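Local coordinates for protein putative pectin lyase (Geobacillus virus E2, PDB 7CHU) that serves as the trimeric tailspike of a deep-sea thermophilic phage and, with its pectate-lyase-like beta-helix, probably recognises polysaccharide on the host cell surface, at residues A[92-95]-A[96-100]; A[236-239]-A[240-243]; A[314-317]-A[318-321]; A[336-339]-A[340-343]; A[405-409]-A[410-414]. All coordinates share one frame; numbering follows the deposited sequence.

Interaction 1: residues A[92-95]-A[96-100]; sequences VAIQ and NAINS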
loop_
_atom_site.group_PDB
_atom_site.type_symbol
_atom_site.label_atom_id
_atom_site.label_comp_id
_atom_site.label_asym_id
_atom_site.label_seq_id
_atom_site.Cartn_x
_atom_site.Cartn_y
_atom_site.Cartn_z
ATOM N N VAL A 92 -38.693 2.531 -7.209
ATOM C CA VAL A 92 -39.476 1.489 -6.548
ATOM C C VAL A 92 -38.968 0.106 -6.943
ATOM O O VAL A 92 -38.895 -0.809 -6.111
ATOM C CB VAL A 92 -40.978 1.660 -6.863
ATOM C CG1 VAL A 92 -41.787 0.470 -6.334
ATOM C CG2 VAL A 92 -41.499 2.973 -6.264
ATOM N N ALA A 93 -38.576 -0.062 -8.206
ATOM C CA ALA A 93 -38.096 -1.367 -8.646
ATOM C C ALA A 93 -36.800 -1.737 -7.930
ATOM O O ALA A 93 -36.632 -2.882 -7.488
ATOM C CB ALA A 93 -37.917 -1.376 -10.166
ATOM N N ILE A 94 -35.896 -0.766 -7.758
ATOM C CA ILE A 94 -34.640 -1.040 -7.064
ATOM C C ILE A 94 -34.903 -1.370 -5.602
ATOM O O ILE A 94 -34.320 -2.312 -5.050
ATOM C CB ILE A 94 -33.660 0.150 -7.209
ATOM C CG1 ILE A 94 -33.184 0.302 -8.659
ATOM C CG2 ILE A 94 -32.450 -0.012 -6.267
ATOM C CD1 ILE A 94 -32.510 1.662 -8.942
ATOM N N GLN A 95 -35.774 -0.603 -4.943
ATOM C CA GLN A 95 -36.107 -0.911 -3.553
ATOM C C GLN A 95 -36.732 -2.298 -3.428
ATOM O O GLN A 95 -36.381 -3.070 -2.522
ATOM C CB GLN A 95 -37.049 0.155 -2.980
ATOM C CG GLN A 95 -37.277 0.052 -1.477
ATOM C CD GLN A 95 -36.012 0.350 -0.700
ATOM O OE1 GLN A 95 -35.618 1.506 -0.571
ATOM N NE2 GLN A 95 -35.358 -0.689 -0.198
ATOM N N ASN A 96 -37.651 -2.639 -4.339
ATOM C CA ASN A 96 -38.260 -3.968 -4.317
ATOM C C ASN A 96 -37.209 -5.057 -4.479
ATOM O O ASN A 96 -37.256 -6.080 -3.784
ATOM C CB ASN A 96 -39.348 -4.071 -5.409
ATOM C CG ASN A 96 -40.617 -3.326 -5.019
ATOM O OD1 ASN A 96 -40.760 -2.936 -3.871
ATOM N ND2 ASN A 96 -41.550 -3.164 -5.953
ATOM N N ALA A 97 -36.239 -4.845 -5.374
ATOM C CA ALA A 97 -35.158 -5.810 -5.546
ATOM C C ALA A 97 -34.383 -6.005 -4.256
ATOM O O ALA A 97 -34.146 -7.138 -3.835
ATOM C CB ALA A 97 -34.214 -5.355 -6.658
ATOM N N ILE A 98 -33.948 -4.903 -3.631
ATOM C CA ILE A 98 -33.225 -4.975 -2.363
ATOM C C ILE A 98 -34.085 -5.633 -1.282
ATOM O O ILE A 98 -33.607 -6.480 -0.518
ATOM C CB ILE A 98 -32.785 -3.557 -1.941
ATOM C CG1 ILE A 98 -31.632 -3.055 -2.815
ATOM C CG2 ILE A 98 -32.444 -3.507 -0.458
ATOM C CD1 ILE A 98 -31.467 -1.586 -2.748
ATOM N N ASN A 99 -35.364 -5.248 -1.195
ATOM C CA ASN A 99 -36.258 -5.827 -0.185
ATOM C C ASN A 99 -36.473 -7.320 -0.373
ATOM O O ASN A 99 -36.788 -8.011 0.604
ATOM C CB ASN A 99 -37.614 -5.127 -0.197
ATOM C CG ASN A 99 -37.544 -3.735 0.383
ATOM O OD1 ASN A 99 -36.547 -3.364 1.003
ATOM N ND2 ASN A 99 -38.596 -2.954 0.181
ATOM N N SER A 100 -36.280 -7.838 -1.590
ATOM C CA SER A 100 -36.460 -9.267 -1.830
ATOM C C SER A 100 -35.320 -10.095 -1.275
ATOM O O SER A 100 -35.440 -11.320 -1.242
ATOM C CB SER A 100 -36.611 -9.550 -3.326
ATOM O OG SER A 100 -35.369 -9.379 -4.023
#

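Interaction 2: residues A[236-239]-A[240-243]; sequences NKHG and VYIY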
loop_
_atom_site.group_PDB
_atom_site.type_symbol
_atom_site.label_atom_id
_atom_site.label_comp_id
_atom_site.label_asym_id
_atom_site.label_seq_id
_atom_site.Cartn_x
_atom_site.Cartn_y
_atom_site.Cartn_z
ATOM N N ASN A 236 -21.397 23.703 4.846
ATOM C CA ASN A 236 -20.627 22.751 5.650
ATOM C C ASN A 236 -20.828 21.303 5.189
ATOM O O ASN A 236 -20.887 20.378 6.006
ATOM C CB ASN A 236 -20.972 22.894 7.131
ATOM C CG ASN A 236 -19.936 22.285 8.001
ATOM O OD1 ASN A 236 -18.778 22.206 7.609
ATOM N ND2 ASN A 236 -20.327 21.834 9.190
ATOM N N LYS A 237 -20.943 21.104 3.875
ATOM C CA LYS A 237 -21.035 19.775 3.268
ATOM C C LYS A 237 -19.747 19.457 2.510
ATOM O O LYS A 237 -19.186 20.334 1.833
ATOM C CB LYS A 237 -22.232 19.682 2.321
ATOM C CG LYS A 237 -23.546 20.141 2.935
ATOM C CD LYS A 237 -23.874 19.419 4.230
ATOM C CE LYS A 237 -25.209 19.918 4.808
ATOM N NZ LYS A 237 -25.421 19.379 6.167
ATOM N N HIS A 238 -19.291 18.196 2.607
ATOM C CA HIS A 238 -17.941 17.824 2.193
ATOM C C HIS A 238 -17.943 16.534 1.366
ATOM O O HIS A 238 -18.963 15.850 1.227
ATOM C CB HIS A 238 -17.032 17.717 3.429
ATOM C CG HIS A 238 -17.032 18.974 4.262
ATOM N ND1 HIS A 238 -16.281 20.078 3.932
ATOM C CD2 HIS A 238 -17.725 19.314 5.380
ATOM C CE1 HIS A 238 -16.484 21.038 4.819
ATOM N NE2 HIS A 238 -17.362 20.603 5.709
ATOM N N GLY A 239 -16.788 16.238 0.756
ATOM C CA GLY A 239 -16.699 15.062 -0.095
ATOM C C GLY A 239 -16.974 13.775 0.657
ATOM O O GLY A 239 -17.811 12.966 0.247
ATOM N N VAL A 240 -16.277 13.574 1.771
ATOM C CA VAL A 240 -16.515 12.472 2.706
ATOM C C VAL A 240 -16.586 13.083 4.096
ATOM O O VAL A 240 -15.678 13.819 4.491
ATOM C CB VAL A 240 -15.396 11.414 2.662
ATOM C CG1 VAL A 240 -15.700 10.275 3.666
ATOM C CG2 VAL A 240 -15.238 10.860 1.266
ATOM N N TYR A 241 -17.666 12.825 4.819
ATOM C CA TYR A 241 -17.853 13.358 6.167
ATOM C C TYR A 241 -17.913 12.179 7.129
ATOM O O TYR A 241 -18.808 11.332 7.015
ATOM C CB TYR A 241 -19.125 14.200 6.237
ATOM C CG TYR A 241 -19.243 15.096 7.469
ATOM C CD1 TYR A 241 -19.699 14.598 8.701
ATOM C CD2 TYR A 241 -18.923 16.445 7.397
ATOM C CE1 TYR A 241 -19.802 15.446 9.839
ATOM C CE2 TYR A 241 -19.038 17.286 8.519
ATOM C CZ TYR A 241 -19.466 16.780 9.721
ATOM O OH TYR A 241 -19.567 17.631 10.795
ATOM N N ILE A 242 -16.961 12.106 8.052
ATOM C CA ILE A 242 -16.849 10.985 8.980
ATOM C C ILE A 242 -17.151 11.515 10.379
ATOM O O ILE A 242 -16.381 12.312 10.925
ATOM C CB ILE A 242 -15.456 10.334 8.922
ATOM C CG1 ILE A 242 -15.191 9.805 7.496
ATOM C CG2 ILE A 242 -15.375 9.229 9.975
ATOM C CD1 ILE A 242 -13.688 9.548 7.120
ATOM N N TYR A 243 -18.272 11.069 10.959
ATOM C CA TYR A 243 -18.776 11.552 12.242
ATOM C C TYR A 243 -18.704 10.436 13.288
ATOM O O TYR A 243 -18.942 9.269 12.976
ATOM C CB TYR A 243 -20.232 12.027 12.058
ATOM C CG TYR A 243 -20.908 12.674 13.247
ATOM C CD1 TYR A 243 -20.214 13.531 14.104
ATOM C CD2 TYR A 243 -22.259 12.466 13.482
ATOM C CE1 TYR A 243 -20.850 14.135 15.194
ATOM C CE2 TYR A 243 -22.909 13.062 14.558
ATOM C CZ TYR A 243 -22.202 13.898 15.411
ATOM O OH TYR A 243 -22.842 14.505 16.471
HETATM O O HOH W 1 -18.893 20.415 11.025
#

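Interaction 3: residues A[314-317]-A[318-321]; sequences TYVM and NCYF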
loop_
_atom_site.group_PDB
_atom_site.type_symbol
_atom_site.label_atom_id
_atom_site.label_comp_id
_atom_site.label_asym_id
_atom_site.label_seq_id
_atom_site.Cartn_x
_atom_site.Cartn_y
_atom_site.Cartn_z
ATOM N N THR A 314 -4.707 8.452 12.968
ATOM C CA THR A 314 -4.996 8.304 11.553
ATOM C C THR A 314 -3.699 8.036 10.804
ATOM O O THR A 314 -2.647 8.597 11.139
ATOM C CB THR A 314 -5.670 9.572 11.009
ATOM O OG1 THR A 314 -6.718 9.967 11.904
ATOM C CG2 THR A 314 -6.250 9.354 9.607
ATOM N N TYR A 315 -3.773 7.199 9.783
ATOM C CA TYR A 315 -2.597 6.845 8.993
ATOM C C TYR A 315 -2.776 7.448 7.606
ATOM O O TYR A 315 -3.663 7.025 6.857
ATOM C CB TYR A 315 -2.425 5.331 8.892
ATOM C CG TYR A 315 -2.416 4.556 10.203
ATOM C CD1 TYR A 315 -3.574 4.429 10.958
ATOM C CD2 TYR A 315 -1.256 3.910 10.653
ATOM C CE1 TYR A 315 -3.590 3.689 12.125
ATOM C CE2 TYR A 315 -1.253 3.167 11.823
ATOM C CZ TYR A 315 -2.438 3.063 12.558
ATOM O OH TYR A 315 -2.473 2.319 13.713
ATOM N N VAL A 316 -1.969 8.444 7.273
ATOM C CA VAL A 316 -2.011 9.040 5.944
ATOM C C VAL A 316 -0.721 8.623 5.239
ATOM O O VAL A 316 0.328 9.273 5.381
ATOM C CB VAL A 316 -2.179 10.568 6.009
ATOM C CG1 VAL A 316 -2.365 11.153 4.623
ATOM C CG2 VAL A 316 -3.376 10.951 6.942
ATOM N N MET A 317 -0.802 7.527 4.480
ATOM C CA MET A 317 0.351 6.837 3.922
ATOM C C MET A 317 0.461 7.089 2.426
ATOM O O MET A 317 -0.462 6.772 1.664
ATOM C CB MET A 317 0.272 5.333 4.188
ATOM C CG MET A 317 -0.007 4.969 5.635
ATOM S SD MET A 317 1.316 5.473 6.766
ATOM C CE MET A 317 2.691 4.475 6.171
ATOM N N ASN A 318 1.612 7.613 2.012
ATOM C CA ASN A 318 1.946 7.858 0.606
ATOM C C ASN A 318 0.750 8.444 -0.152
ATOM O O ASN A 318 0.284 7.924 -1.167
ATOM C CB ASN A 318 2.515 6.590 -0.085
ATOM C CG ASN A 318 1.809 5.283 0.317
ATOM O OD1 ASN A 318 1.958 4.780 1.448
ATOM N ND2 ASN A 318 1.073 4.704 -0.627
ATOM N N CYS A 319 0.248 9.560 0.370
ATOM C CA CYS A 319 -0.838 10.254 -0.297
ATOM C C CYS A 319 -0.320 11.483 -1.018
ATOM O O CYS A 319 0.731 12.048 -0.682
ATOM C CB CYS A 319 -1.965 10.634 0.677
ATOM S SG CYS A 319 -2.805 9.213 1.450
ATOM N N TYR A 320 -1.091 11.889 -2.018
ATOM C CA TYR A 320 -0.764 12.978 -2.926
ATOM C C TYR A 320 -1.721 14.139 -2.662
ATOM O O TYR A 320 -2.948 13.967 -2.736
ATOM C CB TYR A 320 -0.876 12.486 -4.372
ATOM C CG TYR A 320 -1.022 13.566 -5.431
ATOM C CD1 TYR A 320 -0.046 14.545 -5.619
ATOM C CD2 TYR A 320 -2.137 13.584 -6.256
ATOM C CE1 TYR A 320 -0.187 15.519 -6.602
ATOM C CE2 TYR A 320 -2.290 14.533 -7.224
ATOM C CZ TYR A 320 -1.324 15.495 -7.393
ATOM O OH TYR A 320 -1.540 16.420 -8.372
ATOM N N PHE A 321 -1.163 15.306 -2.339
ATOM C CA PHE A 321 -1.929 16.517 -2.073
ATOM C C PHE A 321 -1.518 17.591 -3.065
ATOM O O PHE A 321 -0.317 17.843 -3.237
ATOM C CB PHE A 321 -1.676 17.028 -0.649
ATOM C CG PHE A 321 -2.272 16.154 0.426
ATOM C CD1 PHE A 321 -1.585 15.023 0.883
ATOM C CD2 PHE A 321 -3.512 16.467 0.977
ATOM C CE1 PHE A 321 -2.135 14.203 1.869
ATOM C CE2 PHE A 321 -4.074 15.657 1.976
ATOM C CZ PHE A 321 -3.384 14.536 2.428
#

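Interaction 4: residues A[336-339]-A[340-343]; sequences NKII and GCDF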
loop_
_atom_site.group_PDB
_atom_site.type_symbol
_atom_site.label_atom_id
_atom_site.label_comp_id
_atom_site.label_asym_id
_atom_site.label_seq_id
_atom_site.Cartn_x
_atom_site.Cartn_y
_atom_site.Cartn_z
ATOM N N ASN A 336 -1.497 11.010 14.907
ATOM C CA ASN A 336 -1.688 10.749 13.503
ATOM C C ASN A 336 -0.331 10.619 12.829
ATOM O O ASN A 336 0.697 11.103 13.338
ATOM C CB ASN A 336 -2.545 11.838 12.883
ATOM C CG ASN A 336 -3.876 11.991 13.607
ATOM O OD1 ASN A 336 -4.745 11.117 13.506
ATOM N ND2 ASN A 336 -4.019 13.064 14.385
ATOM N N LYS A 337 -0.328 9.933 11.689
ATOM C CA LYS A 337 0.898 9.598 10.972
ATOM C C LYS A 337 0.777 10.046 9.522
ATOM O O LYS A 337 -0.104 9.577 8.787
ATOM C CB LYS A 337 1.171 8.097 11.066
ATOM C CG LYS A 337 1.456 7.687 12.508
ATOM C CD LYS A 337 1.392 6.197 12.714
ATOM C CE LYS A 337 1.631 5.839 14.202
ATOM N NZ LYS A 337 0.650 6.497 15.134
ATOM N N ILE A 338 1.654 10.960 9.129
ATOM C CA ILE A 338 1.738 11.519 7.787
ATOM C C ILE A 338 3.079 11.037 7.243
ATOM O O ILE A 338 4.141 11.569 7.593
ATOM C CB ILE A 338 1.644 13.054 7.783
ATOM C CG1 ILE A 338 0.573 13.588 8.771
ATOM C CG2 ILE A 338 1.446 13.596 6.352
ATOM C CD1 ILE A 338 -0.807 13.256 8.371
ATOM N N ILE A 339 3.056 9.980 6.438
ATOM C CA ILE A 339 4.270 9.250 6.077
ATOM C C ILE A 339 4.343 9.125 4.565
ATOM O O ILE A 339 3.430 8.562 3.941
ATOM C CB ILE A 339 4.306 7.857 6.734
ATOM C CG1 ILE A 339 4.499 7.982 8.253
ATOM C CG2 ILE A 339 5.398 6.984 6.098
ATOM C CD1 ILE A 339 4.534 6.646 8.963
ATOM N N GLY A 340 5.447 9.598 3.981
ATOM C CA GLY A 340 5.663 9.456 2.557
ATOM C C GLY A 340 4.717 10.254 1.689
ATOM O O GLY A 340 4.504 9.890 0.533
ATOM N N CYS A 341 4.127 11.329 2.206
ATOM C CA CYS A 341 3.199 12.089 1.389
ATOM C C CYS A 341 3.934 13.188 0.637
ATOM O O CYS A 341 5.000 13.652 1.045
ATOM C CB CYS A 341 2.078 12.700 2.251
ATOM S SG CYS A 341 1.153 11.418 3.161
ATOM N N ASP A 342 3.309 13.666 -0.423
ATOM C CA ASP A 342 3.846 14.809 -1.134
ATOM C C ASP A 342 2.772 15.876 -1.244
ATOM O O ASP A 342 1.606 15.570 -1.515
ATOM C CB ASP A 342 4.360 14.427 -2.509
ATOM C CG ASP A 342 5.300 15.480 -3.078
ATOM O OD1 ASP A 342 4.765 16.365 -3.785
ATOM O OD2 ASP A 342 6.541 15.425 -2.801
ATOM N N PHE A 343 3.193 17.127 -1.067
ATOM C CA PHE A 343 2.321 18.290 -0.984
ATOM C C PHE A 343 2.784 19.326 -1.995
ATOM O O PHE A 343 3.966 19.686 -2.012
ATOM C CB PHE A 343 2.371 18.913 0.416
ATOM C CG PHE A 343 2.083 17.955 1.530
ATOM C CD1 PHE A 343 0.763 17.777 1.976
ATOM C CD2 PHE A 343 3.116 17.277 2.170
ATOM C CE1 PHE A 343 0.471 16.914 3.038
ATOM C CE2 PHE A 343 2.858 16.399 3.225
ATOM C CZ PHE A 343 1.521 16.210 3.670
#

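Interaction 5: residues A[405-409]-A[410-414]; sequences LDQGG and RLALF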
loop_
_atom_site.group_PDB
_atom_site.type_symbol
_atom_site.label_atom_id
_atom_site.label_comp_id
_atom_site.label_asym_id
_atom_site.label_seq_id
_atom_site.Cartn_x
_atom_site.Cartn_y
_atom_site.Cartn_z
ATOM N N LEU A 405 19.151 20.419 11.724
ATOM C CA LEU A 405 18.797 21.258 10.595
ATOM C C LEU A 405 20.019 21.606 9.758
ATOM O O LEU A 405 21.177 21.387 10.143
ATOM C CB LEU A 405 18.088 22.534 11.075
ATOM C CG LEU A 405 19.009 23.576 11.735
ATOM C CD1 LEU A 405 18.465 24.979 11.466
ATOM C CD2 LEU A 405 19.178 23.287 13.230
ATOM N N ASP A 406 19.719 22.094 8.567
ATOM C CA ASP A 406 20.685 22.716 7.673
ATOM C C ASP A 406 20.789 24.185 8.078
ATOM O O ASP A 406 19.813 24.931 7.961
ATOM C CB ASP A 406 20.204 22.566 6.230
ATOM C CG ASP A 406 21.136 23.218 5.214
ATOM O OD1 ASP A 406 22.145 23.859 5.602
ATOM O OD2 ASP A 406 20.846 23.080 4.009
ATOM N N GLN A 407 21.956 24.601 8.553
ATOM C CA GLN A 407 22.161 25.992 8.965
ATOM C C GLN A 407 23.148 26.616 7.982
ATOM O O GLN A 407 24.359 26.576 8.185
ATOM C CB GLN A 407 22.647 26.089 10.411
ATOM C CG GLN A 407 22.333 27.451 11.087
ATOM C CD GLN A 407 23.057 28.615 10.442
ATOM O OE1 GLN A 407 24.186 28.935 10.811
ATOM N NE2 GLN A 407 22.443 29.212 9.439
ATOM N N GLY A 408 22.608 27.195 6.915
ATOM C CA GLY A 408 23.421 27.768 5.862
ATOM C C GLY A 408 24.492 26.841 5.332
ATOM O O GLY A 408 25.630 27.269 5.126
ATOM N N GLY A 409 24.162 25.571 5.129
ATOM C CA GLY A 409 25.128 24.604 4.636
ATOM C C GLY A 409 25.866 23.838 5.708
ATOM O O GLY A 409 26.662 22.956 5.382
ATOM N N ARG A 410 25.630 24.147 6.973
ATOM C CA ARG A 410 26.242 23.441 8.079
ATOM C C ARG A 410 25.284 22.395 8.645
ATOM O O ARG A 410 24.058 22.536 8.561
ATOM C CB ARG A 410 26.651 24.434 9.166
ATOM C CG ARG A 410 27.446 25.679 8.659
ATOM C CD ARG A 410 27.512 26.743 9.761
ATOM N NE ARG A 410 28.211 27.958 9.344
ATOM C CZ ARG A 410 27.657 28.960 8.657
ATOM N NH1 ARG A 410 26.377 28.912 8.287
ATOM N NH2 ARG A 410 28.397 30.022 8.325
ATOM N N LEU A 411 25.849 21.351 9.244
ATOM C CA LEU A 411 25.045 20.411 10.029
ATOM C C LEU A 411 24.856 21.006 11.418
ATOM O O LEU A 411 25.839 21.334 12.097
ATOM C CB LEU A 411 25.710 19.039 10.109
ATOM C CG LEU A 411 25.186 18.024 11.134
ATOM C CD1 LEU A 411 23.696 17.756 10.937
ATOM C CD2 LEU A 411 25.984 16.731 11.068
ATOM N N ALA A 412 23.611 21.207 11.827
ATOM C CA ALA A 412 23.357 21.950 13.055
ATOM C C ALA A 412 22.409 21.207 13.990
ATOM O O ALA A 412 21.439 20.573 13.549
ATOM C CB ALA A 412 22.804 23.333 12.737
ATOM N N LEU A 413 22.700 21.314 15.285
ATOM C CA LEU A 413 21.955 20.686 16.374
ATOM C C LEU A 413 21.544 21.834 17.284
ATOM O O LEU A 413 22.370 22.330 18.056
ATOM C CB LEU A 413 22.807 19.655 17.114
ATOM C CG LEU A 413 23.380 18.452 16.329
ATOM C CD1 LEU A 413 22.310 17.855 15.431
ATOM C CD2 LEU A 413 24.618 18.796 15.543
ATOM N N PHE A 414 20.290 22.277 17.169
ATOM C CA PHE A 414 19.850 23.521 17.785
ATOM C C PHE A 414 18.730 23.251 18.783
ATOM O O PHE A 414 17.862 22.400 18.555
ATOM C CB PHE A 414 19.325 24.521 16.737
ATOM C CG PHE A 414 20.385 25.357 16.061
ATOM C CD1 PHE A 414 21.742 25.155 16.291
ATOM C CD2 PHE A 414 19.998 26.346 15.163
ATOM C CE1 PHE A 414 22.697 25.963 15.659
ATOM C CE2 PHE A 414 20.938 27.157 14.511
ATOM C CZ PHE A 414 22.292 26.964 14.762
#

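Interaction 1: residues A[92-95]-A[96-100]
Gln95 O accepts the backbone N of Asn99 at 2.7 Å, and this is the shortest of four i to i+4 bonds that carry the helix 91-99 through these residues. The others tie Asn96 N to Val92 O, Ala97 N to Ala93 O and Ile98 N to Ile94 O, the last at 3.0 Å. Over the same turn the side chains of Gln95 and Asn99 cross, their amide planes 25° apart. Gln95 is bent at its second torsion (chi2 67°), which swings NE2 along the helix to Asn99 OD1 at 3.2 Å; the donor stands above the carbonyl plane of Asn99 rather than on a lone pair, and the N-H is well off straight. The other end of the amide, OE1, takes the backbone N of Thr129. On the buried side Ile94 CG2 meets Ile98 CD1 at 4.0 Å, and both isoleucines rest on Ile128. Further on, Ser100 OG gives a hydrogen bond to Ala97 O, 2.6 Å away. The helix is thus amphipathic: its isoleucines cover strands 113-117 and 128-130, while Gln95, bonded at both ends of its amide, links the helix surface to the backbone of the neighbouring strand.

Interaction 2: residues A[236-239]-A[240-243]
The rings of His238 and Tyr241 meet edge to edge, each near the plane of the other at the point of contact, with His238 CD2 3.7 Å from Tyr241 CD2. The side chains cross at a slant. Tyr241 has CG anti to the backbone N (chi1 -165°), a torsion that lays its ring back alongside the residues before the strand. His238 makes a second contact: NE2 donates to Asn236 OD1 at 2.9 Å, with the acceptor in the imidazole plane but the donor 42° out of the carbonyl plane of the amide. The same amide reaches the phenol through a water, which accepts from Asn236 ND2 at 2.7 Å and donates to Tyr241 OH at 2.9 Å. One asparagine side chain therefore serves both rings, directly and by water. ND1 of His238 is bonded to the backbone N of Ser266, and Tyr241 OH also to Asp271, so both rings are fixed at their polar ends. The ring of Tyr269 stacks on His238 and also meets that of Tyr241. The contact marks the entry from a loop into strand 240-243, which runs parallel between strands 212-215 and 268-271 of the beta-helix, with Val240 packed on Phe255 of strand 251-256.

Interaction 3: residues A[314-317]-A[318-321]
With CG1 anti to the backbone N (chi1 -174°), Val316 places that methyl beside Cys319 SG, which swings back to meet it because it lies anti to its own carbonyl carbon (chi1 -63°). The pair sits inside a corner of the parallel beta-helix, where strand 315-317 bends into strand 320-324. Val316 CG1 and Cys319 SG are 3.7 Å apart. The same methyl also reaches the Phe321 ring from its edge, near the ring plane, at 4.1 Å from CE1, so one branch of the valine touches both side chains that point inwards after the bend. Asn318 makes the bend itself, with positive phi. Its side chain stays on the outer side of the corner, where ND2 is hydrogen-bonded to Gln283 of the second subunit. Met317, bent at its second and third torsions, leads its thioether away from the corner to pack on Ile339 and on Asn318 of the third subunit. Inside the coil the column goes on to both sides: Phe321 stacks on Phe289 and meets Phe343, while Cys319 lies on Cys287 and Cys341. At the bend, Asn318 CG sits between its backbone N and carbonyl carbon (chi1 40°), which leaves OD1 2.9 Å from Met317 C.

Interaction 4: residues A[336-339]-A[340-343]
A corner of the parallel beta-helix, where strand 337-339 passes into strand 342-346, brings Ile338, Cys341 and Phe343 together on the inside of the coil. Ile338 does the touching with one branch, CG2: a chi1 of -41° sets CG1 beside the backbone N and leaves CG2 anti to it, over the inside of the bend. That methyl meets the rim of the Phe343 ring in its plane, 3.7 Å from CZ, and the two side chains cross at about a right angle. It also lies 3.9 Å from Cys341 SG, so it is shared between the sulfur and the ring edge. Gly340 makes the turn with a positive phi of 67°. Beside it the CB of Ile339 leads away from 340-343, though CG2 stays 3.4 Å from Gly340 N. Within the coil Cys341 also touches Cys365, and the Phe343 ring also meets that of Phe350. On the outer side apolar Ile339 and charged Lys337 and Asp342 meet the other subunits: Ile339 packs on Gly340 of the third subunit, Asp342 forms salt bridges to Arg335 and Lys337 of the second, and Lys337 forms one to Asp342 of the third. Asn336 serves the neighbouring coil of its own chain, bonding Thr314 N and Gly311 O. The contacts of Ile338 with Cys341 and Phe343 are thus apolar, and no hydrogen bond crosses between the two segments, whereas the charges of Asp342 and Lys337 help to join the three chains.

Interaction 5: residues A[405-409]-A[410-414]
The Phe414 ring carries the CB of Ala412 on one face, 3.9 Å above the plane and offset toward the rim, while Leu405 CD2 and Gln407 CG approach it obliquely. A second flat group, the Arg410 guanidinium, has Gln407 O at its edge. All belong to a beta hairpin with a two-residue loop, strands 402-407 and 410-415, closed by a type I' turn from Gln407 to Arg410 through Gly408 and Gly409, both with positive phi. Leu405 and Ala412 form a hydrogen-bonded pair, and Leu405 CD2 touches Ala412 CB at 3.7 Å on the side that also bears Gln407, Arg410 and Phe414. Across the turn Gln407 N donates to Arg410 O at 2.9 Å. Gln407 O is held twice, by Arg410 N at 3.0 Å and by NH1 at 3.1 Å, from opposite faces of its carbonyl plane. The arginine chain, extended from CG to NE, runs beside Gln407 to bring NH1 there, while NH2 makes a salt bridge to Asp444. On the other side of the hairpin Leu411 and Leu413 pack against neighbouring subunits. Asp406 adds an Asx motif: its CG is anti to the backbone N (chi1 179°), and OD1 accepts Gly409 N at 2.7 Å.

In the fold
The five contacts follow one another along the chain and along the long axis of the spike. Interaction 1, on helix 91-99, and interaction 5, in the hairpin 402-415, lie on opposite sides of the chain's centre, about 67 Å apart between centres. Between them, interactions 2, 3 and 4 belong to the coils of the parallel beta-helix, interaction 2 about 18 Å from interaction 3 by centres. Interactions 3 and 4 are stacked corners only 5 Å apart by centres, and they touch through parallel strands 315-317 and 337-339. Interactions 3, 4 and 5 also meet other subunits, whereas 1 and 2 do not, so trimer contacts accompany the later ones.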